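Local coordinates for protein inactive Zymogen C11 Protease (Parabacteroides distasonis, PDB 6MZO) that is the inactive zymogen form of a clostripain-like peptidase of family C11, which once activated would probably cleave peptide bonds in proteins, at residues 143-154 against 169-179; 262-270 against 313-324. One frame throughout, in Å; residues are numbered along the deposited sequence.

Contact 1 (143-154 against 169-179)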
loop_
_atom_site.group_PDB
_atom_site.type_symbol
_atom_site.label_atom_id
_atom_site.label_comp_id
_atom_site.label_asym_id
_atom_site.label_seq_id
_atom_site.Cartn_x
_atom_site.Cartn_y
_atom_site.Cartn_z
ATOM N N ILE A 143 -7.362 -6.976 -4.451
ATOM C CA ILE A 143 -6.099 -7.630 -4.208
ATOM C C ILE A 143 -5.811 -8.796 -5.206
ATOM O O ILE A 143 -4.743 -8.821 -5.839
ATOM C CB ILE A 143 -6.076 -8.037 -2.712
ATOM C CG1 ILE A 143 -4.937 -8.996 -2.409
ATOM C CG2 ILE A 143 -7.469 -8.553 -2.273
ATOM C CD1 ILE A 143 -4.776 -9.280 -0.867
ATOM N N ASN A 144 -6.785 -9.697 -5.474
ATOM C CA ASN A 144 -6.407 -10.816 -6.356
ATOM C C ASN A 144 -6.053 -10.404 -7.803
ATOM O O ASN A 144 -5.092 -10.945 -8.366
ATOM C CB ASN A 144 -7.476 -11.882 -6.402
ATOM C CG ASN A 144 -7.576 -12.696 -5.115
ATOM O OD1 ASN A 144 -6.955 -12.395 -4.128
ATOM N ND2 ASN A 144 -8.431 -13.707 -5.124
ATOM N N ASP A 145 -6.812 -9.474 -8.398
ATOM C CA ASP A 145 -6.549 -9.096 -9.792
ATOM C C ASP A 145 -5.255 -8.319 -9.864
ATOM O O ASP A 145 -4.431 -8.553 -10.771
ATOM C CB ASP A 145 -7.672 -8.255 -10.371
ATOM C CG ASP A 145 -8.908 -9.063 -10.623
ATOM O OD1 ASP A 145 -8.777 -10.308 -10.736
ATOM O OD2 ASP A 145 -10.001 -8.456 -10.695
ATOM N N LEU A 146 -5.051 -7.420 -8.903
ATOM C CA LEU A 146 -3.824 -6.626 -8.927
ATOM C C LEU A 146 -2.550 -7.484 -8.738
ATOM O O LEU A 146 -1.545 -7.279 -9.431
ATOM C CB LEU A 146 -3.875 -5.499 -7.884
ATOM C CG LEU A 146 -2.722 -4.470 -7.884
ATOM C CD1 LEU A 146 -2.583 -3.775 -9.230
ATOM C CD2 LEU A 146 -2.921 -3.466 -6.794
ATOM N N ALA A 147 -2.582 -8.423 -7.800
ATOM C CA ALA A 147 -1.427 -9.245 -7.534
ATOM C C ALA A 147 -1.208 -10.137 -8.734
ATOM O O ALA A 147 -0.062 -10.393 -9.119
ATOM C CB ALA A 147 -1.661 -10.067 -6.256
ATOM N N SER A 148 -2.311 -10.626 -9.325
ATOM C CA SER A 148 -2.134 -11.459 -10.485
ATOM C C SER A 148 -1.469 -10.660 -11.617
ATOM O O SER A 148 -0.541 -11.145 -12.276
ATOM C CB SER A 148 -3.487 -12.078 -10.925
ATOM O OG SER A 148 -3.267 -12.829 -12.091
ATOM N N ALA A 149 -1.922 -9.429 -11.808
ATOM C CA ALA A 149 -1.434 -8.600 -12.913
ATOM C C ALA A 149 0.045 -8.284 -12.722
ATOM O O ALA A 149 0.795 -8.321 -13.707
ATOM C CB ALA A 149 -2.236 -7.326 -13.005
ATOM N N LEU A 150 0.460 -8.053 -11.472
ATOM C CA LEU A 150 1.851 -7.632 -11.208
ATOM C C LEU A 150 2.765 -8.831 -10.989
ATOM O O LEU A 150 3.988 -8.681 -10.965
ATOM C CB LEU A 150 1.923 -6.676 -9.986
ATOM C CG LEU A 150 1.201 -5.334 -10.132
ATOM C CD1 LEU A 150 1.480 -4.392 -8.895
ATOM C CD2 LEU A 150 1.686 -4.710 -11.458
ATOM N N SER A 151 2.205 -10.046 -10.937
ATOM C CA SER A 151 3.053 -11.193 -10.620
ATOM C C SER A 151 4.151 -11.458 -11.676
ATOM O O SER A 151 5.162 -12.068 -11.332
ATOM C CB SER A 151 2.213 -12.464 -10.417
ATOM O OG SER A 151 1.714 -12.891 -11.668
ATOM N N LYS A 152 3.989 -10.970 -12.918
ATOM C CA LYS A 152 4.998 -11.117 -13.969
ATOM C C LYS A 152 6.196 -10.161 -13.882
ATOM O O LYS A 152 7.109 -10.204 -14.735
ATOM C CB LYS A 152 4.347 -10.918 -15.341
ATOM C CG LYS A 152 3.713 -9.507 -15.547
ATOM C CD LYS A 152 2.949 -9.418 -16.914
ATOM C CE LYS A 152 1.620 -8.637 -16.765
ATOM N NZ LYS A 152 0.501 -9.439 -16.117
ATOM N N TYR A 153 6.157 -9.247 -12.922
ATOM C CA TYR A 153 7.255 -8.292 -12.731
ATOM C C TYR A 153 8.099 -8.561 -11.518
ATOM O O TYR A 153 7.739 -9.337 -10.651
ATOM C CB TYR A 153 6.728 -6.861 -12.594
ATOM C CG TYR A 153 5.865 -6.473 -13.757
ATOM C CD1 TYR A 153 6.416 -6.288 -15.013
ATOM C CD2 TYR A 153 4.507 -6.242 -13.578
ATOM C CE1 TYR A 153 5.630 -5.942 -16.100
ATOM C CE2 TYR A 153 3.709 -5.888 -14.650
ATOM C CZ TYR A 153 4.273 -5.734 -15.905
ATOM O OH TYR A 153 3.460 -5.384 -16.960
ATOM N N HIS A 154 9.246 -7.872 -11.436
ATOM C CA HIS A 154 9.889 -7.847 -10.156
ATOM C C HIS A 154 10.334 -6.447 -9.809
ATOM O O HIS A 154 11.209 -5.863 -10.473
ATOM C CB HIS A 154 11.105 -8.757 -10.058
ATOM C CG HIS A 154 11.515 -8.950 -8.635
ATOM N ND1 HIS A 154 10.902 -9.875 -7.810
ATOM C CD2 HIS A 154 12.369 -8.252 -7.851
ATOM C CE1 HIS A 154 11.409 -9.773 -6.592
ATOM N NE2 HIS A 154 12.314 -8.811 -6.600
ATOM N N GLU A 169 -2.617 -9.743 4.407
ATOM C CA GLU A 169 -3.137 -10.307 3.188
ATOM C C GLU A 169 -2.511 -9.721 1.931
ATOM O O GLU A 169 -2.247 -10.464 0.954
ATOM C CB GLU A 169 -4.643 -10.097 3.102
ATOM C CG GLU A 169 -5.489 -10.784 4.227
ATOM C CD GLU A 169 -5.620 -9.912 5.500
ATOM O OE1 GLU A 169 -4.883 -8.944 5.672
ATOM O OE2 GLU A 169 -6.484 -10.290 6.303
ATOM N N VAL A 170 -2.323 -8.417 1.962
ATOM C CA VAL A 170 -1.635 -7.725 0.841
ATOM C C VAL A 170 -0.158 -8.027 0.816
ATOM O O VAL A 170 0.465 -8.303 -0.268
ATOM C CB VAL A 170 -1.897 -6.167 0.927
ATOM C CG1 VAL A 170 -0.905 -5.373 0.026
ATOM C CG2 VAL A 170 -3.363 -5.877 0.661
ATOM N N ALA A 171 0.505 -7.914 1.975
ATOM C CA ALA A 171 1.953 -8.196 1.942
ATOM C C ALA A 171 2.187 -9.644 1.416
ATOM O O ALA A 171 3.183 -9.931 0.655
ATOM C CB ALA A 171 2.545 -8.029 3.340
ATOM N N TYR A 172 1.288 -10.560 1.777
ATOM C CA TYR A 172 1.473 -11.931 1.338
ATOM C C TYR A 172 1.213 -12.044 -0.168
ATOM O O TYR A 172 1.988 -12.713 -0.922
ATOM C CB TYR A 172 0.526 -12.875 2.092
ATOM C CG TYR A 172 0.794 -14.332 1.858
ATOM C CD1 TYR A 172 1.954 -14.921 2.347
ATOM C CD2 TYR A 172 -0.157 -15.143 1.273
ATOM C CE1 TYR A 172 2.156 -16.305 2.201
ATOM C CE2 TYR A 172 0.049 -16.572 1.070
ATOM C CZ TYR A 172 1.218 -17.095 1.600
ATOM O OH TYR A 172 1.378 -18.425 1.423
ATOM N N ALA A 173 0.151 -11.392 -0.622
ATOM C CA ALA A 173 -0.241 -11.526 -2.068
ATOM C C ALA A 173 0.849 -10.991 -2.988
ATOM O O ALA A 173 0.990 -11.533 -4.126
ATOM C CB ALA A 173 -1.542 -10.784 -2.353
ATOM N N PHE A 174 1.533 -9.947 -2.547
ATOM C CA PHE A 174 2.551 -9.314 -3.418
ATOM C C PHE A 174 3.954 -9.772 -3.143
ATOM O O PHE A 174 4.903 -9.175 -3.693
ATOM C CB PHE A 174 2.471 -7.767 -3.334
ATOM C CG PHE A 174 1.191 -7.231 -3.954
ATOM C CD1 PHE A 174 0.005 -7.141 -3.188
ATOM C CD2 PHE A 174 1.143 -6.899 -5.287
ATOM C CE1 PHE A 174 -1.183 -6.716 -3.751
ATOM C CE2 PHE A 174 -0.040 -6.476 -5.877
ATOM C CZ PHE A 174 -1.223 -6.399 -5.104
ATOM N N ARG A 175 4.130 -10.810 -2.322
ATOM C CA ARG A 175 5.495 -11.190 -1.875
ATOM C C ARG A 175 6.392 -11.621 -3.026
ATOM O O ARG A 175 7.607 -11.515 -2.908
ATOM C CB ARG A 175 5.423 -12.319 -0.830
ATOM C CG ARG A 175 4.938 -13.657 -1.391
ATOM C CD ARG A 175 4.628 -14.576 -0.180
ATOM N NE ARG A 175 4.378 -15.936 -0.577
ATOM C CZ ARG A 175 3.268 -16.354 -1.196
ATOM N NH1 ARG A 175 2.327 -15.474 -1.469
ATOM N NH2 ARG A 175 3.095 -17.616 -1.590
ATOM N N GLY A 176 5.780 -12.140 -4.071
ATOM C CA GLY A 176 6.543 -12.629 -5.208
ATOM C C GLY A 176 6.961 -11.582 -6.218
ATOM O O GLY A 176 7.907 -11.882 -7.014
ATOM N N CYS A 177 6.344 -10.387 -6.229
ATOM C CA CYS A 177 6.704 -9.434 -7.270
ATOM C C CYS A 177 7.376 -8.161 -6.759
ATOM O O CYS A 177 7.669 -7.257 -7.557
ATOM C CB CYS A 177 5.492 -9.063 -8.103
ATOM S SG CYS A 177 4.302 -8.186 -7.118
ATOM N N ALA A 178 7.663 -8.118 -5.479
ATOM C CA ALA A 178 8.326 -6.984 -4.883
ATOM C C ALA A 178 9.178 -7.378 -3.709
ATOM O O ALA A 178 8.772 -8.111 -2.898
ATOM C CB ALA A 178 7.315 -5.961 -4.448
ATOM N N ASP A 179 10.377 -6.844 -3.622
ATOM C CA ASP A 179 11.211 -7.182 -2.507
ATOM C C ASP A 179 10.725 -6.596 -1.187
ATOM O O ASP A 179 10.879 -7.186 -0.172
ATOM C CB ASP A 179 12.656 -6.784 -2.753
ATOM C CG ASP A 179 13.289 -7.557 -3.886
ATOM O OD1 ASP A 179 12.964 -8.705 -4.099
ATOM O OD2 ASP A 179 14.104 -6.983 -4.571
HETATM O O HOH W 1 8.466 -11.567 -9.781
#

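Contact 2 (262-270 against 313-324)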
loop_
_atom_site.group_PDB
_atom_site.type_symbol
_atom_site.label_atom_id
_atom_site.label_comp_id
_atom_site.label_asym_id
_atom_site.label_seq_id
_atom_site.Cartn_x
_atom_site.Cartn_y
_atom_site.Cartn_z
ATOM N N LEU A 262 -10.784 -5.259 20.443
ATOM C CA LEU A 262 -9.591 -5.210 19.590
ATOM C C LEU A 262 -9.207 -3.808 19.166
ATOM O O LEU A 262 -10.064 -2.949 19.027
ATOM C CB LEU A 262 -9.794 -6.012 18.295
ATOM C CG LEU A 262 -9.923 -7.520 18.449
ATOM C CD1 LEU A 262 -10.226 -8.160 17.053
ATOM C CD2 LEU A 262 -8.628 -8.069 19.042
ATOM N N GLN A 263 -7.905 -3.588 18.906
ATOM C CA GLN A 263 -7.478 -2.322 18.393
ATOM C C GLN A 263 -7.987 -2.137 16.952
ATOM O O GLN A 263 -7.630 -2.886 16.054
ATOM C CB GLN A 263 -5.931 -2.221 18.406
ATOM C CG GLN A 263 -5.336 -1.055 17.567
ATOM C CD GLN A 263 -5.549 0.289 18.180
ATOM O OE1 GLN A 263 -5.171 0.531 19.333
ATOM N NE2 GLN A 263 -6.168 1.187 17.446
ATOM N N ILE A 264 -8.781 -1.099 16.746
ATOM C CA ILE A 264 -9.279 -0.833 15.379
ATOM C C ILE A 264 -8.155 -0.398 14.427
ATOM O O ILE A 264 -7.285 0.377 14.847
ATOM C CB ILE A 264 -10.352 0.279 15.419
ATOM C CG1 ILE A 264 -11.586 -0.263 16.043
ATOM C CG2 ILE A 264 -10.706 0.794 13.980
ATOM C CD1 ILE A 264 -12.512 0.874 16.460
ATOM N N MET A 265 -8.191 -0.858 13.172
ATOM C CA MET A 265 -7.298 -0.273 12.141
ATOM C C MET A 265 -8.135 0.403 11.080
ATOM O O MET A 265 -7.771 1.494 10.632
ATOM C CB MET A 265 -6.382 -1.366 11.519
ATOM C CG MET A 265 -5.267 -1.729 12.518
ATOM S SD MET A 265 -3.916 -0.466 12.530
ATOM C CE MET A 265 -3.687 -0.150 14.287
ATOM N N GLU A 266 -9.236 -0.225 10.680
ATOM C CA GLU A 266 -10.115 0.339 9.663
ATOM C C GLU A 266 -11.346 0.978 10.296
ATOM O O GLU A 266 -11.937 0.422 11.222
ATOM C CB GLU A 266 -10.537 -0.738 8.662
ATOM C CG GLU A 266 -11.530 -0.259 7.616
ATOM C CD GLU A 266 -12.917 -0.838 7.822
ATOM O OE1 GLU A 266 -13.023 -2.060 8.060
ATOM O OE2 GLU A 266 -13.900 -0.071 7.747
ATOM N N TYR A 267 -11.729 2.146 9.792
ATOM C CA TYR A 267 -12.889 2.859 10.311
ATOM C C TYR A 267 -13.629 3.608 9.207
ATOM O O TYR A 267 -13.612 4.838 9.160
ATOM C CB TYR A 267 -12.471 3.831 11.416
ATOM C CG TYR A 267 -13.609 4.263 12.315
ATOM C CD1 TYR A 267 -14.122 3.405 13.278
ATOM C CD2 TYR A 267 -14.168 5.529 12.199
ATOM C CE1 TYR A 267 -15.162 3.795 14.101
ATOM C CE2 TYR A 267 -15.208 5.927 13.018
ATOM C CZ TYR A 267 -15.701 5.057 13.967
ATOM O OH TYR A 267 -16.735 5.449 14.785
ATOM N N LEU A 268 -14.277 2.859 8.321
ATOM C CA LEU A 268 -15.027 3.451 7.219
ATOM C C LEU A 268 -16.496 3.609 7.593
ATOM O O LEU A 268 -17.214 4.419 7.008
ATOM C CB LEU A 268 -14.893 2.596 5.958
ATOM C CG LEU A 268 -13.475 2.411 5.412
ATOM C CD1 LEU A 268 -13.369 1.118 4.618
ATOM C CD2 LEU A 268 -13.068 3.603 4.561
ATOM N N THR A 269 -16.935 2.826 8.574
ATOM C CA THR A 269 -18.316 2.870 9.039
ATOM C C THR A 269 -18.309 2.801 10.566
ATOM O O THR A 269 -17.315 2.366 11.189
ATOM C CB THR A 269 -19.144 1.690 8.465
ATOM O OG1 THR A 269 -18.616 0.443 8.938
ATOM C CG2 THR A 269 -19.112 1.685 6.958
ATOM N N PRO A 270 -19.378 3.264 11.178
ATOM C CA PRO A 270 -19.395 3.314 12.634
ATOM C C PRO A 270 -19.767 2.011 13.333
ATOM O O PRO A 270 -19.472 1.917 14.500
ATOM C CB PRO A 270 -20.450 4.381 12.912
ATOM C CG PRO A 270 -21.394 4.287 11.742
ATOM C CD PRO A 270 -20.454 4.084 10.584
ATOM N N TYR A 313 -9.152 9.334 10.144
ATOM C CA TYR A 313 -10.120 8.675 9.255
ATOM C C TYR A 313 -11.017 9.693 8.576
ATOM O O TYR A 313 -11.363 10.738 9.160
ATOM C CB TYR A 313 -11.003 7.657 10.018
ATOM C CG TYR A 313 -10.140 6.585 10.635
ATOM C CD1 TYR A 313 -9.777 5.468 9.891
ATOM C CD2 TYR A 313 -9.634 6.734 11.941
ATOM C CE1 TYR A 313 -8.963 4.480 10.416
ATOM C CE2 TYR A 313 -8.776 5.760 12.477
ATOM C CZ TYR A 313 -8.438 4.652 11.705
ATOM O OH TYR A 313 -7.601 3.683 12.258
ATOM N N ALA A 314 -11.463 9.363 7.365
ATOM C CA ALA A 314 -12.368 10.269 6.637
ATOM C C ALA A 314 -13.771 10.300 7.240
ATOM O O ALA A 314 -14.449 11.339 7.245
ATOM C CB ALA A 314 -12.446 9.876 5.191
ATOM N N TYR A 315 -14.223 9.159 7.730
ATOM C CA TYR A 315 -15.551 9.100 8.310
ATOM C C TYR A 315 -15.562 9.771 9.670
ATOM O O TYR A 315 -14.737 9.445 10.497
ATOM C CB TYR A 315 -16.024 7.646 8.459
ATOM C CG TYR A 315 -17.370 7.597 9.163
ATOM C CD1 TYR A 315 -18.532 7.762 8.451
ATOM C CD2 TYR A 315 -17.451 7.422 10.544
ATOM C CE1 TYR A 315 -19.763 7.754 9.087
ATOM C CE2 TYR A 315 -18.681 7.415 11.195
ATOM C CZ TYR A 315 -19.827 7.578 10.455
ATOM O OH TYR A 315 -21.056 7.582 11.091
ATOM N N PRO A 316 -16.551 10.639 9.949
ATOM C CA PRO A 316 -17.646 11.073 9.076
ATOM C C PRO A 316 -17.333 12.370 8.383
ATOM O O PRO A 316 -16.771 13.265 9.010
ATOM C CB PRO A 316 -18.842 11.223 10.048
ATOM C CG PRO A 316 -18.243 11.620 11.352
ATOM C CD PRO A 316 -16.783 11.026 11.353
ATOM N N TYR A 317 -17.660 12.443 7.091
ATOM C CA TYR A 317 -17.497 13.655 6.315
ATOM C C TYR A 317 -18.355 14.742 6.955
ATOM O O TYR A 317 -19.353 14.444 7.601
ATOM C CB TYR A 317 -17.896 13.440 4.844
ATOM N N PRO A 318 -17.923 15.999 6.831
ATOM C CA PRO A 318 -16.593 16.270 6.285
ATOM C C PRO A 318 -15.539 16.474 7.381
ATOM O O PRO A 318 -14.407 16.808 7.066
ATOM C CB PRO A 318 -16.820 17.540 5.457
ATOM C CG PRO A 318 -18.305 17.619 5.298
ATOM C CD PRO A 318 -18.819 17.128 6.598
ATOM N N TYR A 319 -15.896 16.237 8.645
ATOM C CA TYR A 319 -14.952 16.434 9.742
ATOM C C TYR A 319 -13.939 15.269 9.932
ATOM O O TYR A 319 -12.799 15.494 10.333
ATOM C CB TYR A 319 -15.715 16.661 11.037
ATOM N N GLY A 320 -14.349 14.032 9.659
ATOM C CA GLY A 320 -13.477 12.892 9.888
ATOM C C GLY A 320 -13.343 12.543 11.370
ATOM O O GLY A 320 -13.962 13.203 12.221
ATOM N N SER A 321 -12.525 11.523 11.674
ATOM C CA SER A 321 -12.348 10.997 13.042
ATOM C C SER A 321 -10.878 10.789 13.410
ATOM O O SER A 321 -10.097 10.423 12.563
ATOM C CB SER A 321 -13.076 9.660 13.182
ATOM O OG SER A 321 -14.470 9.870 13.026
ATOM N N TYR A 322 -10.514 11.017 14.667
ATOM C CA TYR A 322 -9.181 10.638 15.119
ATOM C C TYR A 322 -9.379 9.618 16.200
ATOM O O TYR A 322 -10.086 9.858 17.162
ATOM C CB TYR A 322 -8.361 11.822 15.633
ATOM C CG TYR A 322 -8.020 12.831 14.564
ATOM C CD1 TYR A 322 -8.928 13.820 14.209
ATOM C CD2 TYR A 322 -6.795 12.789 13.906
ATOM C CE1 TYR A 322 -8.631 14.746 13.225
ATOM C CE2 TYR A 322 -6.476 13.718 12.913
ATOM C CZ TYR A 322 -7.401 14.692 12.571
ATOM O OH TYR A 322 -7.112 15.625 11.592
ATOM N N LEU A 323 -8.759 8.466 16.035
ATOM C CA LEU A 323 -8.904 7.377 16.975
ATOM C C LEU A 323 -7.527 7.020 17.518
ATOM O O LEU A 323 -6.552 7.022 16.801
ATOM C CB LEU A 323 -9.552 6.140 16.277
ATOM C CG LEU A 323 -10.968 6.336 15.736
ATOM C CD1 LEU A 323 -11.418 5.053 15.008
ATOM C CD2 LEU A 323 -11.965 6.658 16.825
ATOM N N PRO A 324 -7.440 6.640 18.780
ATOM C CA PRO A 324 -6.209 6.264 19.493
ATOM C C PRO A 324 -5.586 4.977 18.953
ATOM O O PRO A 324 -6.286 4.006 18.689
ATOM C CB PRO A 324 -6.694 6.110 20.951
ATOM C CG PRO A 324 -8.113 5.625 20.755
ATOM C CD PRO A 324 -8.605 6.571 19.687
HETATM O O HOH W 2 -12.980 6.455 7.116
#

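Contact 1 (143-154 against 169-179)
The methyl of Ala-147 sits over one face of the Phe-174 ring, a CH-pi contact with CB 4.0 Å from the ring centroid. Leu-146 meets the same ring at its edge, CG to CZ of Phe-174 at 3.7 Å, and Leu-150 CD1 approaches obliquely. One turn earlier Ile-143 is fully stretched, CG1 anti to the backbone N (chi1 167°); its CD1 thereby reaches Glu-169 O at 3.3 Å while CG1 rests on the methyl of Ala-173. Beyond the helices, Cys-177 CB fits between two carbonyls, 3.3 Å from Leu-150 O and 3.4 Å from Tyr-153 O, and a water that donates to both Tyr-153 O and Gly-176 O bridges the two segments. The polar end is a His-carboxylate hydrogen bond: His-154 NE2 donates to Asp-179 OD1 at 2.6 Å, in the imidazole plane but from above the carboxylate plane, the two planes being 55° apart. With an alanine at Asp-179, NE2 would probably be left without this acceptor and the imidazole set free to turn. In the second shell, Phe-160 packs edge-to-face with Phe-174, and helix 90-103 backs Leu-146 and Leu-150. Segments 143-150 and 169-173 cross at -24°, their helices neighbours on one side of a mixed sheet; helix 168-173 is the connection of a beta-alpha-beta crossover between parallel strands 155-162 and 178-183, as in the alpha/beta fold of clan CD peptidases.

Contact 2 (262-270 against 313-324)
Tyr-267 and Leu-268 bring their irregular chain closest to the hairpin at Tyr-313 and Tyr-315, the CA atoms of Leu-268 and Tyr-315 lying 5.8 Å apart, whereas toward the other end Gln-263 and Pro-324 are separated by 8.7 Å between CA atoms. The side chain of Tyr-267 packs against the hairpin. Its CB stands over the face of the Tyr-313 ring, 3.7 Å from the centroid, and its ring turns an edge to that same face, with the planes at 63°. With CG anti to the backbone N (chi1 -161°), the Tyr-267 ring extends toward strand 321-324, where Leu-323 CD1 covers one face, 3.8 Å from the centroid; Thr-269 O lies over the opposite face. Tyr-315 adds an oblique ring contact, and Pro-270 lies over one face of its ring at the hydroxyl end, CD 3.6 Å from CZ of Tyr-315, with Pro-316 CB over the opposite face.

Polar groups fasten this aromatic cluster at its margins. Tyr-313 OH donates to Met-265 O at 2.7 Å, from above the carbonyl plane, which fixes the far end of the ring that carries Tyr-267. At the end of the strand, Gln-263 NE2 uses both hydrogens: one bond runs nearly straight to Pro-324 O (3.1 Å, 168°), the other goes to Ile-264 O, each acceptor offering an in-plane lone pair. These bonds, with OE1 accepting from Asn-326 N and Lys-327 N, fix the rotation of the amide. A water donates to Tyr-267 O and accepts from Tyr-315 N, joining the backbones where no direct bond does. Ser-321 OG, bonded to Tyr-315 O, ties the loop back to its own strand. The whole is a tyrosine cluster in which a two-stranded antiparallel hairpin, 310-313 with 321-324, closes over the irregular segment leading to strand 275-277.

The two contacts illustrate how chemistry follows position in a fold. Contact 1 is a mostly buried interface, its centre about 11 Å from that of the chain, where aliphatic groups and a phenylalanine fill the space between neighbouring helices packed on the main sheet and polar bonding gathers at the exposed end. Contact 2 lies farther out, about 18 Å from the chain's centre, and is only partly buried; it replaces helix packing with tyrosines whose rings pack while one hydroxyl bonds to backbone. The contacts share no element: their centres are about 28 Å apart, on opposite sides of the chain's centre, and contact 1 closes along the sequence before contact 2 opens. Each includes one water bridging its segments.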